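FOG-3 protein (Caenorhabditis elegans, PDB 5TD6) specifies sperm fate in the nematode germline as an RNA-binding multimer, is possibly a transcription corepressor, and is represented here by its BTG/Tob domain. Local coordinates at residues Thr3-Arg6 with Glu7-Phe11; Gly18-Arg22 with Arg23-Ile27; Ala30-Gly33 with Asn34-Ser38; Phe91-Gly95 with His96-Arg100; Gln122-Pro125 with Glu126-Arg130. The protein carries 2 engineered substitutions. All blocks are in the same frame, centred on the assembly; numbering follows the deposited sequence.

Interaction 1. Residues Thr3-Arg6 with Glu7-Phe11; sequences TEVR and ELVNF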
# COMPACT_ATOMS: atom_id res chain seq x y z
N THR B 3 -5.03 -9.16 3.31
CA THR B 3 -3.86 -8.26 3.31
C THR B 3 -3.08 -8.40 2.01
O THR B 3 -2.80 -7.40 1.32
CB THR B 3 -2.93 -8.58 4.49
OG1 THR B 3 -3.64 -8.47 5.72
CG2 THR B 3 -1.69 -7.65 4.52
N GLU B 4 -2.72 -9.63 1.66
CA GLU B 4 -1.88 -9.86 0.48
C GLU B 4 -2.61 -9.44 -0.80
O GLU B 4 -2.02 -8.80 -1.67
CB GLU B 4 -1.46 -11.34 0.39
CG GLU B 4 -0.48 -11.78 1.47
CD GLU B 4 -1.18 -12.24 2.77
OE1 GLU B 4 -2.42 -12.09 2.92
OE2 GLU B 4 -0.47 -12.76 3.64
N VAL B 5 -3.88 -9.79 -0.90
CA VAL B 5 -4.68 -9.39 -2.06
C VAL B 5 -4.76 -7.88 -2.15
O VAL B 5 -4.64 -7.31 -3.22
CB VAL B 5 -6.13 -9.95 -2.00
CG1 VAL B 5 -6.98 -9.29 -3.03
CG2 VAL B 5 -6.14 -11.48 -2.17
N ARG B 6 -4.95 -7.23 -1.01
CA ARG B 6 -5.04 -5.78 -1.03
C ARG B 6 -3.72 -5.17 -1.49
O ARG B 6 -3.73 -4.19 -2.25
CB ARG B 6 -5.40 -5.22 0.35
CG ARG B 6 -5.52 -3.69 0.36
CD ARG B 6 -5.79 -3.15 1.76
NE ARG B 6 -4.66 -3.37 2.65
CZ ARG B 6 -4.70 -4.14 3.74
NH1 ARG B 6 -5.82 -4.78 4.08
NH2 ARG B 6 -3.61 -4.28 4.50
N GLU B 7 -2.59 -5.72 -1.03
CA GLU B 7 -1.29 -5.21 -1.46
C GLU B 7 -1.08 -5.43 -2.97
O GLU B 7 -0.52 -4.57 -3.65
CB GLU B 7 -0.16 -5.85 -0.67
CG GLU B 7 -0.11 -5.41 0.82
CD GLU B 7 0.04 -3.92 0.96
OE1 GLU B 7 0.83 -3.33 0.20
OE2 GLU B 7 -0.63 -3.33 1.82
N LEU B 8 -1.52 -6.58 -3.48
CA LEU B 8 -1.42 -6.87 -4.92
C LEU B 8 -2.27 -5.89 -5.72
O LEU B 8 -1.82 -5.29 -6.72
CB LEU B 8 -1.85 -8.31 -5.23
CG LEU B 8 -1.21 -8.98 -6.47
CD1 LEU B 8 -1.51 -10.47 -6.57
CD2 LEU B 8 -1.59 -8.31 -7.74
N VAL B 9 -3.52 -5.73 -5.28
CA VAL B 9 -4.44 -4.83 -5.97
C VAL B 9 -3.91 -3.40 -5.98
O VAL B 9 -3.99 -2.69 -6.99
CB VAL B 9 -5.84 -4.83 -5.32
CG1 VAL B 9 -6.69 -3.72 -5.90
CG2 VAL B 9 -6.50 -6.19 -5.54
N ASN B 10 -3.35 -2.99 -4.86
CA ASN B 10 -2.88 -1.61 -4.77
C ASN B 10 -1.61 -1.42 -5.60
O ASN B 10 -1.41 -0.36 -6.21
CB ASN B 10 -2.68 -1.21 -3.31
CG ASN B 10 -4.01 -0.94 -2.63
OD1 ASN B 10 -5.03 -0.96 -3.29
ND2 ASN B 10 -4.00 -0.67 -1.34
N PHE B 11 -0.78 -2.45 -5.67
CA PHE B 11 0.37 -2.42 -6.58
C PHE B 11 -0.05 -2.16 -8.02
O PHE B 11 0.52 -1.31 -8.71
CB PHE B 11 1.14 -3.75 -6.51
CG PHE B 11 2.35 -3.79 -7.42
CD1 PHE B 11 3.56 -3.24 -7.02
CD2 PHE B 11 2.27 -4.36 -8.68
CE1 PHE B 11 4.67 -3.29 -7.83
CE2 PHE B 11 3.38 -4.40 -9.50
CZ PHE B 11 4.57 -3.86 -9.08
O HOH W 1 -1.00 -3.65 4.51
O HOH W 2 -2.51 -1.71 1.57

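Interaction 2. Residues Gly18-Arg22 with Arg23-Ile27; sequences GHIPR and RPVGI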
# COMPACT_ATOMS: atom_id res chain seq x y z
N GLY B 18 -4.49 8.52 -11.22
CA GLY B 18 -4.24 9.76 -11.94
C GLY B 18 -4.39 9.67 -13.45
O GLY B 18 -4.34 10.69 -14.13
N HIS B 19 -4.56 8.46 -13.99
CA HIS B 19 -4.70 8.30 -15.43
C HIS B 19 -6.06 7.70 -15.77
O HIS B 19 -6.49 7.75 -16.91
CB HIS B 19 -3.58 7.42 -15.98
CG HIS B 19 -2.21 7.89 -15.60
ND1 HIS B 19 -1.61 9.00 -16.16
CD2 HIS B 19 -1.33 7.42 -14.68
CE1 HIS B 19 -0.42 9.18 -15.62
NE2 HIS B 19 -0.23 8.24 -14.71
N ILE B 20 -6.70 7.11 -14.77
CA ILE B 20 -8.07 6.64 -14.90
C ILE B 20 -8.80 7.32 -13.75
O ILE B 20 -8.24 7.44 -12.66
CB ILE B 20 -8.16 5.10 -14.83
CG1 ILE B 20 -7.43 4.47 -16.01
CG2 ILE B 20 -9.61 4.59 -14.80
CD1 ILE B 20 -7.41 2.97 -15.96
N PRO B 21 -10.03 7.83 -14.00
CA PRO B 21 -10.73 8.56 -12.93
C PRO B 21 -10.91 7.70 -11.68
O PRO B 21 -10.84 6.48 -11.76
CB PRO B 21 -12.07 8.92 -13.58
CG PRO B 21 -11.78 8.97 -15.05
CD PRO B 21 -10.74 7.90 -15.29
N ARG B 22 -11.10 8.37 -10.54
CA ARG B 22 -11.11 7.77 -9.21
C ARG B 22 -12.15 6.65 -9.05
O ARG B 22 -11.87 5.58 -8.49
CB ARG B 22 -11.39 8.86 -8.17
CG ARG B 22 -11.63 8.36 -6.74
CD ARG B 22 -12.42 9.37 -5.90
NE ARG B 22 -12.09 10.76 -6.22
CZ ARG B 22 -12.96 11.67 -6.65
NH1 ARG B 22 -14.24 11.35 -6.82
NH2 ARG B 22 -12.56 12.91 -6.92
N ARG B 23 -13.36 6.91 -9.54
CA ARG B 23 -14.46 5.98 -9.33
C ARG B 23 -14.26 4.65 -10.08
O ARG B 23 -14.41 3.59 -9.47
CB ARG B 23 -15.80 6.64 -9.70
CG ARG B 23 -16.16 7.80 -8.76
CD ARG B 23 -17.15 8.79 -9.39
NE ARG B 23 -17.54 9.84 -8.45
CZ ARG B 23 -16.95 11.02 -8.34
NH1 ARG B 23 -15.91 11.32 -9.12
NH2 ARG B 23 -17.38 11.92 -7.46
N PRO B 24 -13.91 4.69 -11.38
CA PRO B 24 -13.66 3.41 -12.05
C PRO B 24 -12.46 2.62 -11.49
O PRO B 24 -12.57 1.40 -11.35
CB PRO B 24 -13.39 3.82 -13.51
CG PRO B 24 -13.99 5.15 -13.66
CD PRO B 24 -13.84 5.82 -12.33
N VAL B 25 -11.35 3.30 -11.21
CA VAL B 25 -10.20 2.64 -10.59
C VAL B 25 -10.62 1.89 -9.32
O VAL B 25 -10.18 0.75 -9.08
CB VAL B 25 -9.08 3.64 -10.22
CG1 VAL B 25 -8.01 2.96 -9.37
CG2 VAL B 25 -8.45 4.20 -11.47
N GLY B 26 -11.46 2.52 -8.51
CA GLY B 26 -11.91 1.90 -7.26
C GLY B 26 -12.70 0.63 -7.49
O GLY B 26 -12.64 -0.33 -6.70
N ILE B 27 -13.45 0.61 -8.58
CA ILE B 27 -14.33 -0.51 -8.89
C ILE B 27 -13.49 -1.60 -9.54
O ILE B 27 -13.71 -2.79 -9.34
CB ILE B 27 -15.51 -0.06 -9.78
CG1 ILE B 27 -16.41 0.89 -8.99
CG2 ILE B 27 -16.33 -1.24 -10.28
CD1 ILE B 27 -17.46 1.58 -9.81

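Interaction 3. Residues Ala30-Gly33 with Asn34-Ser38; sequences AELG and NYLVS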
# COMPACT_ATOMS: atom_id res chain seq x y z
N ALA B 30 -11.70 -3.34 -6.67
CA ALA B 30 -12.61 -4.19 -5.91
C ALA B 30 -12.85 -5.49 -6.66
O ALA B 30 -12.79 -6.57 -6.08
CB ALA B 30 -13.92 -3.47 -5.65
N GLU B 31 -13.10 -5.38 -7.96
CA GLU B 31 -13.31 -6.56 -8.81
C GLU B 31 -12.09 -7.46 -8.90
O GLU B 31 -12.19 -8.68 -8.84
CB GLU B 31 -13.73 -6.13 -10.21
CG GLU B 31 -15.17 -5.68 -10.28
CD GLU B 31 -16.12 -6.80 -9.91
OE1 GLU B 31 -16.01 -7.90 -10.49
OE2 GLU B 31 -16.97 -6.58 -9.03
N LEU B 32 -10.92 -6.85 -9.06
CA LEU B 32 -9.68 -7.61 -9.12
C LEU B 32 -9.46 -8.34 -7.80
O LEU B 32 -9.04 -9.50 -7.77
CB LEU B 32 -8.50 -6.69 -9.43
CG LEU B 32 -7.14 -7.37 -9.49
CD1 LEU B 32 -7.12 -8.39 -10.62
CD2 LEU B 32 -6.08 -6.31 -9.70
N GLY B 33 -9.76 -7.65 -6.70
CA GLY B 33 -9.59 -8.19 -5.38
C GLY B 33 -10.46 -9.42 -5.22
O GLY B 33 -10.02 -10.45 -4.72
N ASN B 34 -11.71 -9.32 -5.64
CA ASN B 34 -12.61 -10.46 -5.55
C ASN B 34 -12.13 -11.65 -6.38
O ASN B 34 -12.09 -12.77 -5.87
CB ASN B 34 -14.03 -10.06 -5.97
CG ASN B 34 -14.64 -9.04 -5.02
OD1 ASN B 34 -14.18 -8.88 -3.89
ND2 ASN B 34 -15.67 -8.34 -5.49
N TYR B 35 -11.74 -11.42 -7.64
CA TYR B 35 -11.20 -12.49 -8.47
C TYR B 35 -10.02 -13.16 -7.79
O TYR B 35 -9.89 -14.38 -7.81
CB TYR B 35 -10.74 -12.00 -9.85
CG TYR B 35 -9.85 -13.01 -10.58
CD1 TYR B 35 -10.40 -14.00 -11.38
CD2 TYR B 35 -8.46 -12.98 -10.45
CE1 TYR B 35 -9.61 -14.93 -12.04
CE2 TYR B 35 -7.65 -13.91 -11.09
CZ TYR B 35 -8.23 -14.88 -11.89
OH TYR B 35 -7.44 -15.80 -12.54
N LEU B 36 -9.14 -12.35 -7.22
CA LEU B 36 -7.91 -12.88 -6.65
C LEU B 36 -8.21 -13.74 -5.44
O LEU B 36 -7.57 -14.77 -5.23
CB LEU B 36 -6.96 -11.74 -6.26
CG LEU B 36 -6.30 -11.01 -7.43
CD1 LEU B 36 -5.37 -9.93 -6.91
CD2 LEU B 36 -5.56 -11.98 -8.38
N VAL B 37 -9.16 -13.30 -4.63
CA VAL B 37 -9.55 -14.06 -3.46
C VAL B 37 -10.04 -15.44 -3.90
O VAL B 37 -9.61 -16.47 -3.37
CB VAL B 37 -10.62 -13.34 -2.60
CG1 VAL B 37 -11.20 -14.30 -1.56
CG2 VAL B 37 -10.00 -12.16 -1.90
N SER B 38 -10.89 -15.47 -4.91
CA SER B 38 -11.37 -16.74 -5.45
C SER B 38 -10.22 -17.61 -5.98
O SER B 38 -10.14 -18.79 -5.69
CB SER B 38 -12.39 -16.48 -6.55
OG SER B 38 -12.37 -17.51 -7.52
O HOH W 3 -12.36 -6.79 -3.33

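Interaction 4. Residues Phe91-Gly95 with His96-Arg100; sequences FANPG and HVFVR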
# COMPACT_ATOMS: atom_id res chain seq x y z
N PHE B 91 3.50 -12.45 -7.85
CA PHE B 91 3.21 -13.58 -6.97
C PHE B 91 2.61 -13.06 -5.68
O PHE B 91 3.01 -12.00 -5.17
CB PHE B 91 4.48 -14.38 -6.64
CG PHE B 91 5.12 -15.07 -7.82
CD1 PHE B 91 5.90 -14.36 -8.72
CD2 PHE B 91 4.96 -16.43 -8.01
CE1 PHE B 91 6.49 -15.00 -9.80
CE2 PHE B 91 5.55 -17.07 -9.10
CZ PHE B 91 6.31 -16.35 -9.99
N ALA B 92 1.65 -13.80 -5.14
CA ALA B 92 1.10 -13.52 -3.83
C ALA B 92 1.05 -14.82 -3.04
O ALA B 92 0.34 -15.75 -3.42
CB ALA B 92 -0.28 -12.88 -3.94
N ASN B 93 1.84 -14.87 -1.98
CA ASN B 93 1.90 -15.97 -1.03
C ASN B 93 1.56 -15.46 0.37
O ASN B 93 1.68 -14.26 0.64
CB ASN B 93 3.29 -16.59 -1.00
CG ASN B 93 3.69 -17.24 -2.32
OD1 ASN B 93 2.84 -17.65 -3.11
ND2 ASN B 93 5.00 -17.35 -2.54
N PRO B 94 1.17 -16.37 1.29
CA PRO B 94 1.05 -15.96 2.69
C PRO B 94 2.31 -15.21 3.15
O PRO B 94 3.41 -15.72 3.04
CB PRO B 94 0.88 -17.29 3.43
CG PRO B 94 0.19 -18.18 2.42
CD PRO B 94 0.77 -17.78 1.08
N GLY B 95 2.13 -13.97 3.61
CA GLY B 95 3.24 -13.19 4.13
C GLY B 95 4.10 -12.51 3.08
O GLY B 95 5.04 -11.80 3.43
N HIS B 96 3.79 -12.70 1.80
CA HIS B 96 4.77 -12.35 0.77
C HIS B 96 4.18 -12.11 -0.61
O HIS B 96 3.74 -13.03 -1.30
CB HIS B 96 5.83 -13.44 0.66
CG HIS B 96 7.07 -13.01 -0.07
ND1 HIS B 96 7.94 -13.91 -0.64
CD2 HIS B 96 7.57 -11.78 -0.31
CE1 HIS B 96 8.95 -13.24 -1.19
NE2 HIS B 96 8.74 -11.95 -1.01
N VAL B 97 4.17 -10.84 -1.00
CA VAL B 97 3.73 -10.44 -2.33
C VAL B 97 4.96 -9.85 -3.01
O VAL B 97 5.72 -9.08 -2.39
CB VAL B 97 2.59 -9.42 -2.26
CG1 VAL B 97 2.07 -9.09 -3.67
CG2 VAL B 97 1.47 -9.96 -1.40
N PHE B 98 5.17 -10.21 -4.26
CA PHE B 98 6.40 -9.80 -4.91
C PHE B 98 6.33 -9.96 -6.42
O PHE B 98 5.45 -10.64 -6.93
CB PHE B 98 7.59 -10.59 -4.36
CG PHE B 98 7.49 -12.09 -4.56
CD1 PHE B 98 6.84 -12.89 -3.64
CD2 PHE B 98 8.10 -12.70 -5.65
CE1 PHE B 98 6.77 -14.27 -3.81
CE2 PHE B 98 8.04 -14.08 -5.83
CZ PHE B 98 7.38 -14.87 -4.92
N VAL B 99 7.26 -9.30 -7.10
CA VAL B 99 7.44 -9.43 -8.55
C VAL B 99 8.62 -10.36 -8.82
O VAL B 99 9.64 -10.28 -8.14
CB VAL B 99 7.71 -8.06 -9.20
CG1 VAL B 99 8.12 -8.20 -10.68
CG2 VAL B 99 6.49 -7.15 -9.06
N ARG B 100 8.48 -11.23 -9.81
CA ARG B 100 9.63 -12.03 -10.26
C ARG B 100 9.55 -12.22 -11.76
O ARG B 100 8.53 -12.68 -12.27
CB ARG B 100 9.65 -13.39 -9.55
CG ARG B 100 10.86 -14.22 -9.85
CD ARG B 100 10.55 -15.69 -9.65
NE ARG B 100 10.45 -16.08 -8.25
CZ ARG B 100 9.82 -17.17 -7.83
NH1 ARG B 100 9.21 -17.97 -8.71
NH2 ARG B 100 9.78 -17.45 -6.54
O HOH W 4 7.35 -16.42 -0.76

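Interaction 5. Residues Gln122-Pro125 with Glu126-Arg130; sequences QSVP and EYVVR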
# COMPACT_ATOMS: atom_id res chain seq x y z
N GLN B 122 -4.28 -3.23 14.70
CA GLN B 122 -3.48 -2.02 14.72
C GLN B 122 -3.86 -1.07 15.88
O GLN B 122 -5.03 -0.71 16.04
CB GLN B 122 -3.63 -1.32 13.36
CG GLN B 122 -3.19 0.10 13.28
CD GLN B 122 -3.67 0.74 11.99
OE1 GLN B 122 -4.18 0.04 11.10
NE2 GLN B 122 -3.53 2.05 11.89
N SER B 123 -2.87 -0.66 16.66
CA SER B 123 -3.12 0.15 17.86
C SER B 123 -3.40 1.59 17.49
O SER B 123 -2.60 2.23 16.81
CB SER B 123 -1.94 0.08 18.82
OG SER B 123 -2.14 0.97 19.91
N VAL B 124 -4.55 2.09 17.92
CA VAL B 124 -4.92 3.48 17.67
C VAL B 124 -5.42 4.11 18.97
O VAL B 124 -6.22 3.51 19.66
CB VAL B 124 -6.02 3.60 16.59
CG1 VAL B 124 -6.39 5.06 16.41
CG2 VAL B 124 -5.54 2.98 15.25
N PRO B 125 -4.92 5.31 19.30
CA PRO B 125 -5.31 6.02 20.53
C PRO B 125 -6.81 6.32 20.59
O PRO B 125 -7.40 6.76 19.59
CB PRO B 125 -4.51 7.32 20.46
CG PRO B 125 -3.34 7.02 19.56
CD PRO B 125 -3.82 5.99 18.58
N GLU B 126 -7.41 6.10 21.75
CA GLU B 126 -8.86 6.22 21.91
C GLU B 126 -9.46 7.50 21.33
O GLU B 126 -10.49 7.45 20.65
CB GLU B 126 -9.23 6.13 23.40
CG GLU B 126 -10.72 6.46 23.62
CD GLU B 126 -11.13 6.47 25.06
OE1 GLU B 126 -10.48 5.78 25.87
OE2 GLU B 126 -12.13 7.13 25.39
N TYR B 127 -8.82 8.65 21.58
CA TYR B 127 -9.43 9.91 21.15
C TYR B 127 -9.44 10.05 19.62
O TYR B 127 -10.31 10.70 19.07
CB TYR B 127 -8.72 11.11 21.74
CG TYR B 127 -9.59 12.34 21.75
CD1 TYR B 127 -10.68 12.41 22.60
CD2 TYR B 127 -9.36 13.40 20.89
CE1 TYR B 127 -11.50 13.52 22.63
CE2 TYR B 127 -10.18 14.52 20.90
CZ TYR B 127 -11.25 14.57 21.78
OH TYR B 127 -12.08 15.68 21.82
N VAL B 128 -8.44 9.47 18.97
CA VAL B 128 -8.39 9.43 17.50
C VAL B 128 -9.57 8.61 17.00
O VAL B 128 -10.28 9.03 16.09
CB VAL B 128 -7.04 8.83 16.99
CG1 VAL B 128 -7.08 8.52 15.49
CG2 VAL B 128 -5.90 9.75 17.35
N VAL B 129 -9.79 7.47 17.63
CA VAL B 129 -10.89 6.59 17.27
C VAL B 129 -12.24 7.27 17.48
O VAL B 129 -13.11 7.20 16.62
CB VAL B 129 -10.83 5.25 18.05
CG1 VAL B 129 -12.05 4.41 17.75
CG2 VAL B 129 -9.58 4.48 17.67
N ARG B 130 -12.44 7.95 18.62
CA ARG B 130 -13.69 8.66 18.84
C ARG B 130 -13.84 9.79 17.82
O ARG B 130 -14.93 10.08 17.35
CB ARG B 130 -13.78 9.26 20.25
CG ARG B 130 -13.90 8.22 21.32
CD ARG B 130 -14.22 8.82 22.67
NE ARG B 130 -14.13 7.74 23.64
CZ ARG B 130 -15.15 7.02 24.07
NH1 ARG B 130 -16.40 7.30 23.68
NH2 ARG B 130 -14.92 6.04 24.95

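Interaction 1. Residues Thr3-Arg6 with Glu7-Phe11
Glu7 OE2 is gripped by two waters that both tie it to the Arg6 guanidinium. One bridges it to Arg6 NH2, at 2.7 Å from Glu7 OE2; the other lies 2.9 Å from Arg6 NE. Both waters lie in plane at the guanidinium edge. The two side chains run side by side, but carboxylate and guanidinium planes stand 87° apart and Arg6 NE is 4.1 Å from Glu7 OE2, so the opposite charges attract without a salt bridge. With CG anti to the backbone N (chi1 -180°), Arg6 passes Asn10, whose ND2 lies 3.8 Å from Arg6 CG. Asn10 ND2 makes a weak hydrogen bond to Glu7 OE2 of the second subunit. A methionine at Arg6 would probably strip the first water of its donor here, leave the other only a weak bond from Asn10 ND2, and cost Glu7 its nearby positive charge. Val5 CG1 meets Val9 CG2 at 4.0 Å, one turn along helix 2-13; their short apolar side chains let helix 22-41 come close, Val5 touching Val37 and Phe40. The Val9 N to Val5 O bond, 2.8 Å, holds the turn. The waters relay between opposite charges within one chain, probably letting Glu7 offset positive charge where Arg6 nears its second-subunit copy.

Interaction 2. Residues Gly18-Arg22 with Arg23-Ile27
Ile20 and Val25 cross at a slant, with Val25 CG2 resting against CB, CG2 and the carbonyl O of Ile20. The gap from Ile20 CB to Val25 CG2 is 3.5 Å, tighter than ordinary van der Waals contact. With CG1 anti to the backbone N (chi1 171°), Val25 has CG2 beside that N, turned back towards the loop. Ile20 CG2 also slants over Pro24, 4.1 Å from Pro24 CB. The two prolines meet through Pro21 CB and Pro24 CD, 3.8 Å apart. Pro21 occupies the N-cap position of the helix, and Pro24 follows in the first turn, where the lack of an N-H costs no helical hydrogen bond. Pro21 O instead receives Val25 N at 3.3 Å, and Arg22 O receives Gly26 N at 3.1 Å.

On the outer side, the exact placing of the exposed Arg22 and Arg23 ends is doubtful, since Arg22 NH1 and Arg23 NH1, both donors of like charge, are only 2.8 Å apart. As modelled, the two chains run alongside each other with guanidinium planes 64° apart, Arg22 NH1 over one face of the Arg23 group. The contact forms the entry to helix 22-41 from the loop after helix 2-13: Ile20 reaches Val80 and Leu83 of helix 77-83, Pro24 rests on Val75, Val25 meets Phe17, and Arg22 packs on Gly113 of the second subunit.

Interaction 3. Residues Ala30-Gly33 with Asn34-Ser38
Two successive turns in the middle of helix 22-41 meet here, joined by regular alpha-helical bonds and by side chains one turn apart. Ala30 and Asn34 make the polar side. Ala30 O accepts Asn34 N at 3.0 Å and also a water at 2.8 Å from Ala30 O. That same water donates to Asn34 OD1, again at 2.8 Å, and so closes a small loop between backbone and amide. Asn34 can join in because its CG lies beside the backbone N (chi1 -65°), which folds the amide back over the preceding turn; its own ND2 is near Ala30 O but badly angled for a bond. Glu31 hangs close by, its carboxylate plane 87° from the amide plane and its OE2 4.2 Å from Asn34 ND2, too far for direct pairing.

The buried side is carried by Leu32 and Leu36, whose chains cross at a slant, with Leu32 CG 4.0 Å from Leu36 CD1. Leu36 bends its branch back over the carbonyl of the earlier turn, Leu36 CG lying 3.1 Å from Leu32 O. Leucine fits here because its branched end fills space between helices: Leu32 reaches Cys65 and Ser69 of helix 65-71, while Leu36 rests on Val5 and Leu8 of helix 2-13. Gly33 has only hydrogen on CA, and so lets Val9 of helix 2-13 pack directly against the backbone. Leucines turned to the neighbouring helices and a water-bound asparagine on the exposed side are typical of an amphipathic helix packed on one side against the core of a globular domain.

Interaction 4. Residues Phe91-Gly95 with His96-Arg100
This is the closed end of a beta hairpin, strands 89-93 and 96-100 joined by a type II turn from Asn93 to His96. Pro94 and Gly95 suit the two central positions: the proline ring fixes the first, and glycine readily adopts the positive phi of the second. Phe91 pairs with Phe98 and Asn93 with His96 as hydrogen-bonded antiparallel pairs, the nearly straight Phe91 N to Phe98 O bond measuring 2.8 Å. Ala92 and Val97, a non-hydrogen-bonded pair, face helix 2-13.

On the other sheet face, Phe98 holds CG between its backbone N and carbonyl carbon (chi1 60°), which brings the ring over Phe91 CB, a CH-pi contact 3.6 Å from the ring centroid. Phe98 CD1 also sits 3.2 Å above the centre of the His96 ring. The two phenyl rings are almost parallel, 5° apart, but barely overlap. Arg100 CZ stands over one face of the Phe91 ring, 4.5 Å from its centroid, a cation-pi contact; salt bridges of Arg100 NH2 to Glu107 and Glu53 anchor that charge. Putting an alanine at Phe98 would probably open a gap above Phe91 CB and set the Phe91 ring freer to turn. Asn93 ND2 lies at the Phe98 ring edge, while the amide binds Arg56 and Glu53. A water bridges Asn93 and His96, 3.1 Å from Asn93 ND2, which donates to it, and 2.6 Å from His96 ND1.

Interaction 5. Residues Gln122-Pro125 with Glu126-Arg130
Just past Pro125, the flat groups of Glu126 and Arg130 meet one helical turn apart: the carboxylate carbon of Glu126 lies in plane at the edge of the Arg130 guanidinium. The salt bridge runs from Arg130 NE to Glu126 OE2 at 2.7 Å. A weak second bond comes to the same oxygen from NH2 of that arginine. Arg130 NE reaches the anti side of Glu126 OE2, 22° out of the carboxylate plane. An extended glutamate chain and a long arginine suit this spacing, since together they can span the turn on an exposed surface.

Across the start of helix 126-135 the contact is apolar. Val124, the last residue before the N-cap, sends CG1 anti to its backbone N (chi1 178°), which points that methyl at the first turn. There Val124 CG1 meets Val129 CG2 at 3.5 Å, a tight approach, and Val128 CG1 at 3.6 Å, the Val124 and Val128 side chains crossing at about a right angle. Compact valines let one methyl, Val124 CG1, rest on both. Pro125 takes the N-cap position, and its ring lies near Val128, Pro125 CB 4.2 Å from Val128 CG2. Its carbonyl opens the helix: Pro125 O accepts Val129 N at 3.2 Å and, weakly, Val128 N.

In the second subunit, Asn34, Val37 and Tyr2 pack against Pro125, Val128 and Val129 respectively. The chemistry is therefore divided, a charged pair on the exposed side of the helix and a valine cluster beside it, consistent with the apolar side, through Pro125, Val128 and Val129, being the one that joins the two subunits.

Interactions 1 and 3 belong to consecutive helices that pack directly, their centres 10 Å apart and Val9 CG2 lying 3.7 Å from Gly33 CA. Interaction 4 flanks helix 2-13 at the same distance between centres, joined to interaction 1 by a probable hydrogen bond from Gly95 N to Glu4 OE2, 2.9 Å. Interaction 2 begins the helix that interaction 3 continues; it and interaction 4 lie on opposite sides of the chain's centre, 25 Å apart between centres. Interaction 5 stands away from all four, its centre at least 25 Å from theirs, and reaches instead to the second subunit, which interactions 1 and 2 also touch, in keeping with a multimer-forming protein.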